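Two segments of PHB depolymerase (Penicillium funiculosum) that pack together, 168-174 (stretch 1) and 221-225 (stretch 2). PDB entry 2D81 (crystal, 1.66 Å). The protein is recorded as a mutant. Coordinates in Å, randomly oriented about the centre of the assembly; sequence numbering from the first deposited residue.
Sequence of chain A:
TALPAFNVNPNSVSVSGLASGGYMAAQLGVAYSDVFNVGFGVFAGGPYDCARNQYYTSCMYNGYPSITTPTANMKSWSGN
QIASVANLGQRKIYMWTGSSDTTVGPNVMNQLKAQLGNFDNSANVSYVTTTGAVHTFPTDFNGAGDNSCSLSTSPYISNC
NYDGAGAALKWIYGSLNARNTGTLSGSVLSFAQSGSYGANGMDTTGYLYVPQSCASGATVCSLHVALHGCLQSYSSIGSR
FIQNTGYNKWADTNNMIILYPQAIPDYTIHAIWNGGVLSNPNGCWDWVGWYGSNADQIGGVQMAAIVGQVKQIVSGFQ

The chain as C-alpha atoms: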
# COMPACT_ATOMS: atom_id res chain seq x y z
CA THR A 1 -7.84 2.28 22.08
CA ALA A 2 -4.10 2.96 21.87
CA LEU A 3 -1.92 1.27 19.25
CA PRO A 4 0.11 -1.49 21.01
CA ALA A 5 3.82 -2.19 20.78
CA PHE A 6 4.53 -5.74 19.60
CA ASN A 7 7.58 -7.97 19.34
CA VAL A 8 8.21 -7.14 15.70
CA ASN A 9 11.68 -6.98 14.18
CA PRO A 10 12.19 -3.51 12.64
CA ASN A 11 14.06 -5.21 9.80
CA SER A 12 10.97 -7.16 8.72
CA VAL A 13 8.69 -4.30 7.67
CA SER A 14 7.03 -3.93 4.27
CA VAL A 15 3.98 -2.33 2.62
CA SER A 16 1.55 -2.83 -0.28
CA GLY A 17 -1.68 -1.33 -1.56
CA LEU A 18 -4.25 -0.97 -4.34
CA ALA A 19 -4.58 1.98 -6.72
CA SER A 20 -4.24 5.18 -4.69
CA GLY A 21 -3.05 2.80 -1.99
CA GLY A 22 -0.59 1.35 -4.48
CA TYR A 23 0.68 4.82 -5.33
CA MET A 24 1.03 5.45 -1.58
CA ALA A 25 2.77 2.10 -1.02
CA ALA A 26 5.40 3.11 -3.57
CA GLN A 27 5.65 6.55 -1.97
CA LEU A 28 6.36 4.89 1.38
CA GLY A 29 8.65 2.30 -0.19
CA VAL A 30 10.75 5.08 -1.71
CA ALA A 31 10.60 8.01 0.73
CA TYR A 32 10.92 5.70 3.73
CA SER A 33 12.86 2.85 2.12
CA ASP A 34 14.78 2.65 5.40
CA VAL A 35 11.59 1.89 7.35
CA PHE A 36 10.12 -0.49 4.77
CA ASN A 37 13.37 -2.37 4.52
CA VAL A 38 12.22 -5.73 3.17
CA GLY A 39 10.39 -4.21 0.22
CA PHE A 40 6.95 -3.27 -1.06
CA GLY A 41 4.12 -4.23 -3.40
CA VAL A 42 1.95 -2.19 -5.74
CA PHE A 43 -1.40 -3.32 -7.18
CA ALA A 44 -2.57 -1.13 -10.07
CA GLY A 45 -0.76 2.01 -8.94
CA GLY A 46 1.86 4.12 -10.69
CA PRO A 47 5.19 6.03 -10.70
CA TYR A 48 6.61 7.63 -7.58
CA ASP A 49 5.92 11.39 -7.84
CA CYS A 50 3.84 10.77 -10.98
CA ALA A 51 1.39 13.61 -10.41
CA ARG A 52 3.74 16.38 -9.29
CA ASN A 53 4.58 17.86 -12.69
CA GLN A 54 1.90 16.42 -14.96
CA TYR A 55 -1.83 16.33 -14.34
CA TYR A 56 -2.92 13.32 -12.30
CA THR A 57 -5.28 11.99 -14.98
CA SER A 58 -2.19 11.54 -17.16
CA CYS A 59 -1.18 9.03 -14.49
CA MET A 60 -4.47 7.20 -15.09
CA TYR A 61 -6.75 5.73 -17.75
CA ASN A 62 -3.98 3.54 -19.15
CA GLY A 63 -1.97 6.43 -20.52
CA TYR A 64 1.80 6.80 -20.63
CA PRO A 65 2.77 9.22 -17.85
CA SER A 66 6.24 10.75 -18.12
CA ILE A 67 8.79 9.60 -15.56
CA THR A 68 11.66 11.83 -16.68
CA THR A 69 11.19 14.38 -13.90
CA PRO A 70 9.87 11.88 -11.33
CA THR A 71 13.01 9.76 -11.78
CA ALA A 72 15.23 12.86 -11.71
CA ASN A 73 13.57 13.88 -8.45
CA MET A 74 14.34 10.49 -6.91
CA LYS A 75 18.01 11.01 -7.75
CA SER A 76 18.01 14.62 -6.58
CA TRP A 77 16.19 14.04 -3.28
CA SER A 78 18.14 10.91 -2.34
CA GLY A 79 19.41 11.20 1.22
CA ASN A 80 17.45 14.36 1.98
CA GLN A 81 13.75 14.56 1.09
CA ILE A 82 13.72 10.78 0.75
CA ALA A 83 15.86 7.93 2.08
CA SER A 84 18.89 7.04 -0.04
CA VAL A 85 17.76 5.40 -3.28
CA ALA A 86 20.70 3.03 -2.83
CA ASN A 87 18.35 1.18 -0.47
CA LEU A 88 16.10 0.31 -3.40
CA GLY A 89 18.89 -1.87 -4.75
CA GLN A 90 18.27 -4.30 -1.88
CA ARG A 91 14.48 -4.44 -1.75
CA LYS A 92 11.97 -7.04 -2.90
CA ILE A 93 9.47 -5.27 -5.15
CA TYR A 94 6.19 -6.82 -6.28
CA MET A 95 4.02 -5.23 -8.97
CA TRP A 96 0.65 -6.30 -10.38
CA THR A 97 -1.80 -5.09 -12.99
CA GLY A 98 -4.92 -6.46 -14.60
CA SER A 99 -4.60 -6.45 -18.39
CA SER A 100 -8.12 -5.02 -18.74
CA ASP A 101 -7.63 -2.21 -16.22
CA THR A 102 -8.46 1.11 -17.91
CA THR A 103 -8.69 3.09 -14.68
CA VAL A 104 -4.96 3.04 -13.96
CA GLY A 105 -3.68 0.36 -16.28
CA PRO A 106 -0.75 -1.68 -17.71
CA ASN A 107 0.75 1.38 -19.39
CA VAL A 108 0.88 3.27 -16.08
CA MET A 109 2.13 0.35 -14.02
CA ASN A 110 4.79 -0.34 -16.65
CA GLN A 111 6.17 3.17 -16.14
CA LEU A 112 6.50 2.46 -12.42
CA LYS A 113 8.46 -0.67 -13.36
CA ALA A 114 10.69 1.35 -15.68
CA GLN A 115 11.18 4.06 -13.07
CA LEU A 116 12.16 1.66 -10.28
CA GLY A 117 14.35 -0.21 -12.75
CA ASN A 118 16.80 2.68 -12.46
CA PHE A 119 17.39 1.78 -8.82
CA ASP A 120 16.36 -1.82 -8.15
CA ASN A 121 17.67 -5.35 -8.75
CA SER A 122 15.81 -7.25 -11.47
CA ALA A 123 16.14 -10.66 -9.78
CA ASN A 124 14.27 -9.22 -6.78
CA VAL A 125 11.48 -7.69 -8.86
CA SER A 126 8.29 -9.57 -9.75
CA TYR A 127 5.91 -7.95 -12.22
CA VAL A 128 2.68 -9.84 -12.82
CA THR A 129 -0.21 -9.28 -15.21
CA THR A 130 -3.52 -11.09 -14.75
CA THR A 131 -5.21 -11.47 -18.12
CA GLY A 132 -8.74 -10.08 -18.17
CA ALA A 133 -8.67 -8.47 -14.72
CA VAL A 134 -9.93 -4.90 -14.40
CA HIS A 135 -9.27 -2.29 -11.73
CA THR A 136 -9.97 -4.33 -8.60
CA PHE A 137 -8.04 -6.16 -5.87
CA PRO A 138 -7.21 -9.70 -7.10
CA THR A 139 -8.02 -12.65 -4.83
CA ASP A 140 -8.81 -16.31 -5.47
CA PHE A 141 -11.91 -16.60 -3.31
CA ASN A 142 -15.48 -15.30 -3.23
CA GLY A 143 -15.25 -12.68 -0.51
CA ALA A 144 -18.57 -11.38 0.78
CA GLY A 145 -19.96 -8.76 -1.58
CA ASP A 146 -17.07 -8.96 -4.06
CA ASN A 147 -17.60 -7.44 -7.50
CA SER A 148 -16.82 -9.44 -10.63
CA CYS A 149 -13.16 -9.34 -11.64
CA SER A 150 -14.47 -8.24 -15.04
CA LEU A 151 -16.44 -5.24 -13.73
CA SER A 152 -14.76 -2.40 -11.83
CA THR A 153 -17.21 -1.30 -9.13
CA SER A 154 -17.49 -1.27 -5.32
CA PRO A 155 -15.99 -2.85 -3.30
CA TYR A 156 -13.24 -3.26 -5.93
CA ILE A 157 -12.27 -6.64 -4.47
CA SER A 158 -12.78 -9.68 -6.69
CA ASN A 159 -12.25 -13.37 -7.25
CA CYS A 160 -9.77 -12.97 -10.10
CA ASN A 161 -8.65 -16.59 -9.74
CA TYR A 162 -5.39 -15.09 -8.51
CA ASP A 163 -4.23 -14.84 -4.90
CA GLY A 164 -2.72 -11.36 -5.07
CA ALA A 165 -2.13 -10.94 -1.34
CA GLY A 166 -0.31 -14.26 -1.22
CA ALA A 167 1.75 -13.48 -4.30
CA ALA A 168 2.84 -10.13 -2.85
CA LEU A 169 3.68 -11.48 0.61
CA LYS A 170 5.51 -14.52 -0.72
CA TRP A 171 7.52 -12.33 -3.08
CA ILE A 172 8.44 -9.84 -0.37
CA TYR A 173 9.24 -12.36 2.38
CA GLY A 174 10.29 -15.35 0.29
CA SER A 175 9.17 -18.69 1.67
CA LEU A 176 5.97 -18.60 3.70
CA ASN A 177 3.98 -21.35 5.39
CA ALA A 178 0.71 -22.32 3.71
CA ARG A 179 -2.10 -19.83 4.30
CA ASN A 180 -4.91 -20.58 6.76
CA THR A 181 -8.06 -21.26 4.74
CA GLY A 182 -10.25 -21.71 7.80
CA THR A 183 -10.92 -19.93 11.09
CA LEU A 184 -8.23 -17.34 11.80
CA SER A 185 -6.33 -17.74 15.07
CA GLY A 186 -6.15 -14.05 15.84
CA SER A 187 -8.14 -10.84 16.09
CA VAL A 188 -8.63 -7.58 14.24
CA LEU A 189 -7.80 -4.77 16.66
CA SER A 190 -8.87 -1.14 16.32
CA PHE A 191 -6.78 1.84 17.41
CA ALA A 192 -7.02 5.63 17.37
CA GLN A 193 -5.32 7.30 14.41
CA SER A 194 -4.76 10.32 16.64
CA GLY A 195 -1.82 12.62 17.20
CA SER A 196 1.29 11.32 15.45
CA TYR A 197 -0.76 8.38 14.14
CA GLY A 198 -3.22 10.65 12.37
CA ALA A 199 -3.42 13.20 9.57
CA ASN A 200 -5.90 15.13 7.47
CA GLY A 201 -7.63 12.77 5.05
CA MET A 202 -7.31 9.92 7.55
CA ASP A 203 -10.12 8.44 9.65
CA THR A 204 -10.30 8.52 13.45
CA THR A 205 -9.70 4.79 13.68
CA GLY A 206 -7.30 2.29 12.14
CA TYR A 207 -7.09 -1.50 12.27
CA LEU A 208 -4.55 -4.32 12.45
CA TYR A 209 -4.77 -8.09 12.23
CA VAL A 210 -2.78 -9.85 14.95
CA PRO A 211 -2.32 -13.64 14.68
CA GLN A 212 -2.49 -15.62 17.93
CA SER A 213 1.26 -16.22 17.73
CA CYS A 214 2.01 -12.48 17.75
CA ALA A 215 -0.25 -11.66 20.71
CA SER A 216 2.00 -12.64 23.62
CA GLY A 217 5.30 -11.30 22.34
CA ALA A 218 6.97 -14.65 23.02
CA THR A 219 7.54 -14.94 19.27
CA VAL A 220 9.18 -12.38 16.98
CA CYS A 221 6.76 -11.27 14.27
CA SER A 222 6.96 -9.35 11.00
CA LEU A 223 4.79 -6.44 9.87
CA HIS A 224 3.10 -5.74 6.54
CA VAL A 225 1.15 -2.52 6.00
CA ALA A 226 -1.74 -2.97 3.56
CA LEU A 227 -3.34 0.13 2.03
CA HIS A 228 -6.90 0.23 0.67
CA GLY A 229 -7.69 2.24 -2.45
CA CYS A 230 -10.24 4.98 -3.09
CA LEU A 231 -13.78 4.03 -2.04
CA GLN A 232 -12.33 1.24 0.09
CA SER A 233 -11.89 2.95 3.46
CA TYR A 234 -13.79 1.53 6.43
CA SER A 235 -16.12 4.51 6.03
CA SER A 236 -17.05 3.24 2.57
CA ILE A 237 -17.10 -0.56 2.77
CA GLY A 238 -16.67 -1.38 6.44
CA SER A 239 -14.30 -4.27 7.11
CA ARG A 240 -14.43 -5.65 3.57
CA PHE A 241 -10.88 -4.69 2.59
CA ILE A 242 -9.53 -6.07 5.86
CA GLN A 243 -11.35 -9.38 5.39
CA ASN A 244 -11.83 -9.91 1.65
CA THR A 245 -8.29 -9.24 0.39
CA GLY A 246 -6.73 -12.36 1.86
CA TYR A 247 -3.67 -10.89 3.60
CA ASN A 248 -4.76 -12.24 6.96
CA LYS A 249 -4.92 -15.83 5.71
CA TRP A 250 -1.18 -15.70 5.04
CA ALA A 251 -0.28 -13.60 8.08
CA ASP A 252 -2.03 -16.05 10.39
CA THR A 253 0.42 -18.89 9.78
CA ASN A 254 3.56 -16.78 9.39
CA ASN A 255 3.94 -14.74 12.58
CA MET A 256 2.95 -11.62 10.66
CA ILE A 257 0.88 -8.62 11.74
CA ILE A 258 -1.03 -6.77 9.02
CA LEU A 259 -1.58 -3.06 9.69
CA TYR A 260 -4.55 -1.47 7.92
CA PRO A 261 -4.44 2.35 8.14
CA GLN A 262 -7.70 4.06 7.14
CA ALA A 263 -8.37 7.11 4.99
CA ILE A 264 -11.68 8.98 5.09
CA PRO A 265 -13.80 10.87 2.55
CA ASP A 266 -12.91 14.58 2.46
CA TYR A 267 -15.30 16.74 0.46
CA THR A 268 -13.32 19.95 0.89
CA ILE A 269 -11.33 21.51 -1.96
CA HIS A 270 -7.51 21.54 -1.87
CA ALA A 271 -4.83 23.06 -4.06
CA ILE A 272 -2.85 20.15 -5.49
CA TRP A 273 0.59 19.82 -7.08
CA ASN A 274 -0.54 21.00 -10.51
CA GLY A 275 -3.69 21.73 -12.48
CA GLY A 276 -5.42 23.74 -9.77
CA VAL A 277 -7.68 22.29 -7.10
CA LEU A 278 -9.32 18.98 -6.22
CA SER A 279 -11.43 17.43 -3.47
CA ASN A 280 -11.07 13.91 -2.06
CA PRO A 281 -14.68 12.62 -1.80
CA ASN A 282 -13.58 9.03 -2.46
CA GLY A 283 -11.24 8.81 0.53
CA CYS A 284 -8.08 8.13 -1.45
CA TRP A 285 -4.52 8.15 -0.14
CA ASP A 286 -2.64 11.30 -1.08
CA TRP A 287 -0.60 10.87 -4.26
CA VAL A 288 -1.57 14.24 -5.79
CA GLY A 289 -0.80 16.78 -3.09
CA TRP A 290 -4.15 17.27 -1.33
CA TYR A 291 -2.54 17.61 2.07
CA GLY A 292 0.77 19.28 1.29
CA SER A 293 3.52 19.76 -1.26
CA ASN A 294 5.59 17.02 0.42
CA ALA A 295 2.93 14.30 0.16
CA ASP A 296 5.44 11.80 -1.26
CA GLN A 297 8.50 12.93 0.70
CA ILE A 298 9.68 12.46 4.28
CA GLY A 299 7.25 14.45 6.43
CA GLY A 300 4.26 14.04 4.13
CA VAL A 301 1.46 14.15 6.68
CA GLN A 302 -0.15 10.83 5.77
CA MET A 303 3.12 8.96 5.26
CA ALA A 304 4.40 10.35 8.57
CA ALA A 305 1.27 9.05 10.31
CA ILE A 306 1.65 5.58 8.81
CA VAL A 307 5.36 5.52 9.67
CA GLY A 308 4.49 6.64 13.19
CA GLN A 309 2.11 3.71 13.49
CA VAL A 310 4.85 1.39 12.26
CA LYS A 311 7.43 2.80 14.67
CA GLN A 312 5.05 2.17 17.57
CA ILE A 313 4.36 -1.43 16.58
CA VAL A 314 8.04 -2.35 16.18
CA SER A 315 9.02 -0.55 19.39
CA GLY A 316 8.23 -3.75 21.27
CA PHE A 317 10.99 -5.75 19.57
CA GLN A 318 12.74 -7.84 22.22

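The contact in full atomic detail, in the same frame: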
# COMPACT_ATOMS: atom_id res chain seq x y z
N ALA A 168 2.07 -11.27 -3.34
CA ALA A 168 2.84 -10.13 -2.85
C ALA A 168 3.65 -10.49 -1.61
O ALA A 168 4.84 -10.20 -1.52
CB ALA A 168 1.91 -8.95 -2.55
N LEU A 169 3.00 -11.14 -0.64
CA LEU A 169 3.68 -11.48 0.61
C LEU A 169 4.77 -12.52 0.42
O LEU A 169 5.85 -12.43 1.02
CB LEU A 169 2.66 -11.97 1.65
CG LEU A 169 1.67 -10.92 2.16
CD1 LEU A 169 0.69 -11.58 3.12
CD2 LEU A 169 2.43 -9.79 2.86
N LYS A 170 4.50 -13.52 -0.42
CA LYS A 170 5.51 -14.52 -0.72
C LYS A 170 6.69 -13.91 -1.48
O LYS A 170 7.83 -14.30 -1.26
CB LYS A 170 4.91 -15.68 -1.51
CG LYS A 170 4.05 -16.61 -0.65
CD LYS A 170 3.60 -17.84 -1.41
CE LYS A 170 2.61 -17.50 -2.51
NZ LYS A 170 2.18 -18.73 -3.24
N TRP A 171 6.42 -12.95 -2.36
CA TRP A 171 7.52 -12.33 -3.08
C TRP A 171 8.38 -11.50 -2.14
O TRP A 171 9.61 -11.56 -2.19
CB TRP A 171 7.03 -11.43 -4.22
CG TRP A 171 8.19 -10.93 -5.02
CD1 TRP A 171 8.73 -9.67 -4.98
CD2 TRP A 171 9.02 -11.70 -5.89
NE1 TRP A 171 9.85 -9.62 -5.78
CE2 TRP A 171 10.05 -10.85 -6.35
CE3 TRP A 171 8.99 -13.03 -6.32
CZ2 TRP A 171 11.05 -11.29 -7.22
CZ3 TRP A 171 9.98 -13.47 -7.19
CH2 TRP A 171 11.00 -12.60 -7.63
N ILE A 172 7.73 -10.73 -1.27
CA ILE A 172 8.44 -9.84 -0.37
C ILE A 172 9.23 -10.61 0.69
O ILE A 172 10.38 -10.29 0.96
CB ILE A 172 7.46 -8.87 0.32
CG1 ILE A 172 6.85 -7.94 -0.73
CG2 ILE A 172 8.18 -8.06 1.40
CD1 ILE A 172 5.75 -7.04 -0.21
N TYR A 173 8.61 -11.64 1.27
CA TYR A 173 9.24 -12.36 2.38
C TYR A 173 9.91 -13.67 1.98
O TYR A 173 10.60 -14.28 2.80
CB TYR A 173 8.22 -12.63 3.48
CG TYR A 173 7.81 -11.37 4.21
CD1 TYR A 173 6.71 -10.62 3.79
CD2 TYR A 173 8.56 -10.89 5.28
CE1 TYR A 173 6.38 -9.42 4.43
CE2 TYR A 173 8.24 -9.70 5.92
CZ TYR A 173 7.15 -8.97 5.48
OH TYR A 173 6.84 -7.78 6.09
N GLY A 174 9.72 -14.09 0.74
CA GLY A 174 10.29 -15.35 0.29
C GLY A 174 9.39 -16.50 0.66
O GLY A 174 8.18 -16.44 0.45
N CYS A 221 7.66 -11.34 15.42
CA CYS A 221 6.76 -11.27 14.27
C CYS A 221 7.24 -10.24 13.25
O CYS A 221 8.08 -9.39 13.56
CB CYS A 221 5.35 -10.94 14.76
SG CYS A 221 4.58 -12.39 15.55
N SER A 222 6.72 -10.35 12.03
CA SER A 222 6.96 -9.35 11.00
C SER A 222 5.76 -8.43 10.89
O SER A 222 4.74 -8.64 11.55
CB SER A 222 7.22 -10.03 9.65
OG SER A 222 6.14 -10.87 9.29
N LEU A 223 5.87 -7.41 10.04
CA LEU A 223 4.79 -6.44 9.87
C LEU A 223 4.64 -6.04 8.40
O LEU A 223 5.59 -5.58 7.77
CB LEU A 223 5.07 -5.19 10.70
CG LEU A 223 4.13 -4.00 10.51
CD1 LEU A 223 2.72 -4.35 10.98
CD2 LEU A 223 4.66 -2.80 11.28
N HIS A 224 3.44 -6.23 7.87
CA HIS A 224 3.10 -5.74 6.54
C HIS A 224 1.98 -4.71 6.67
O HIS A 224 0.97 -4.96 7.33
CB HIS A 224 2.63 -6.89 5.65
CG HIS A 224 2.39 -6.49 4.22
ND1 HIS A 224 3.42 -6.22 3.34
CD2 HIS A 224 1.24 -6.30 3.53
CE1 HIS A 224 2.91 -5.88 2.17
NE2 HIS A 224 1.59 -5.92 2.26
N VAL A 225 2.17 -3.56 6.04
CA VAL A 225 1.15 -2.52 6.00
C VAL A 225 0.40 -2.65 4.68
O VAL A 225 1.01 -2.61 3.61
CB VAL A 225 1.80 -1.12 6.08
CG1 VAL A 225 0.72 -0.04 6.09
CG2 VAL A 225 2.65 -1.02 7.34

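The first stretch holds the last part of a helix that begins earlier in the chain and runs through Tyr173, followed by Gly174; the second, Cys221 to Val225, is a strand that continues beyond it. Their N-to-C directions differ by 128°, so the helix lies obliquely across the strand, running more against it than with it. The axes come no nearer than 11.3 Å, and the nearest CA pairs are correspondingly far apart: 8.3 Å from Leu169 CA to His224 CA, and 9.4 Å from Tyr173 CA to Ser222 CA. At such spacing the backbones do not meet, and side chains must fill the gap.

Within the helix, Ile172 N donates to Ala168 O at 2.9 Å and Tyr173 N to Leu169 O at 2.9 Å, the usual i to i−4 pattern. A weak bond of 2.8 Å from Gly174 N to Lys170 O follows. Gly174 then leaves helical geometry with phi 84° and psi −134°. A CB there would be jammed against the carbonyl oxygen of Tyr173, so glycine suits the turn for a reason of backbone shape rather than of packing against the strand.

The strand alternates its side chains. Ser222 and His224 point toward the helix, while Leu223 between them points away and offers its backbone instead. On the helix, Leu169, Ile172 and Tyr173 supply the side chains in contact, a spacing of three and four residues from Leu169 that brings all three to one side of the helix. Lys170 and Trp171 are out of reach of the strand.

His224 is the focus of the contact. The CA-to-CB bond of Leu169 points sideways, but its m,t rotamer carries the end of the side chain nearer, placing CD2 over one face of the imidazole. CD2 lies 3.6 Å from the centroid of the His224 ring and only 12° off the ring normal, a CH-pi contact in which an aliphatic methyl rests on a flat aromatic surface. Ile172, also m,t, approaches obliquely, with CD1 3.9 Å from His224 CE1. These branched apolar side chains pack against the ring without competing for its nitrogens, both of which are hydrogen-bonded elsewhere in the structure.

Tyr173 has the length to reach the strand from the end of the helix. Its OH comes within 3.0 Å of Leu223 O, close to the plane of the phenol ring, yet the angle is poor and the pair is not a hydrogen bond; the hydroxyl is satisfied elsewhere in the structure. Farther back along the ring, Tyr173 CE2 packs 3.9 Å from Ser222 CB. Ser222 points toward the helix, and its small side chain lets the ring come this close, CB approaching it obliquely.

No hydrogen bond joins the two stretches. The 229 Å² buried between them, both sides summed, is a modest contact made largely by van der Waals packing, with the Tyr173 hydroxyl and both His224 ring nitrogens hydrogen-bonded elsewhere in the structure.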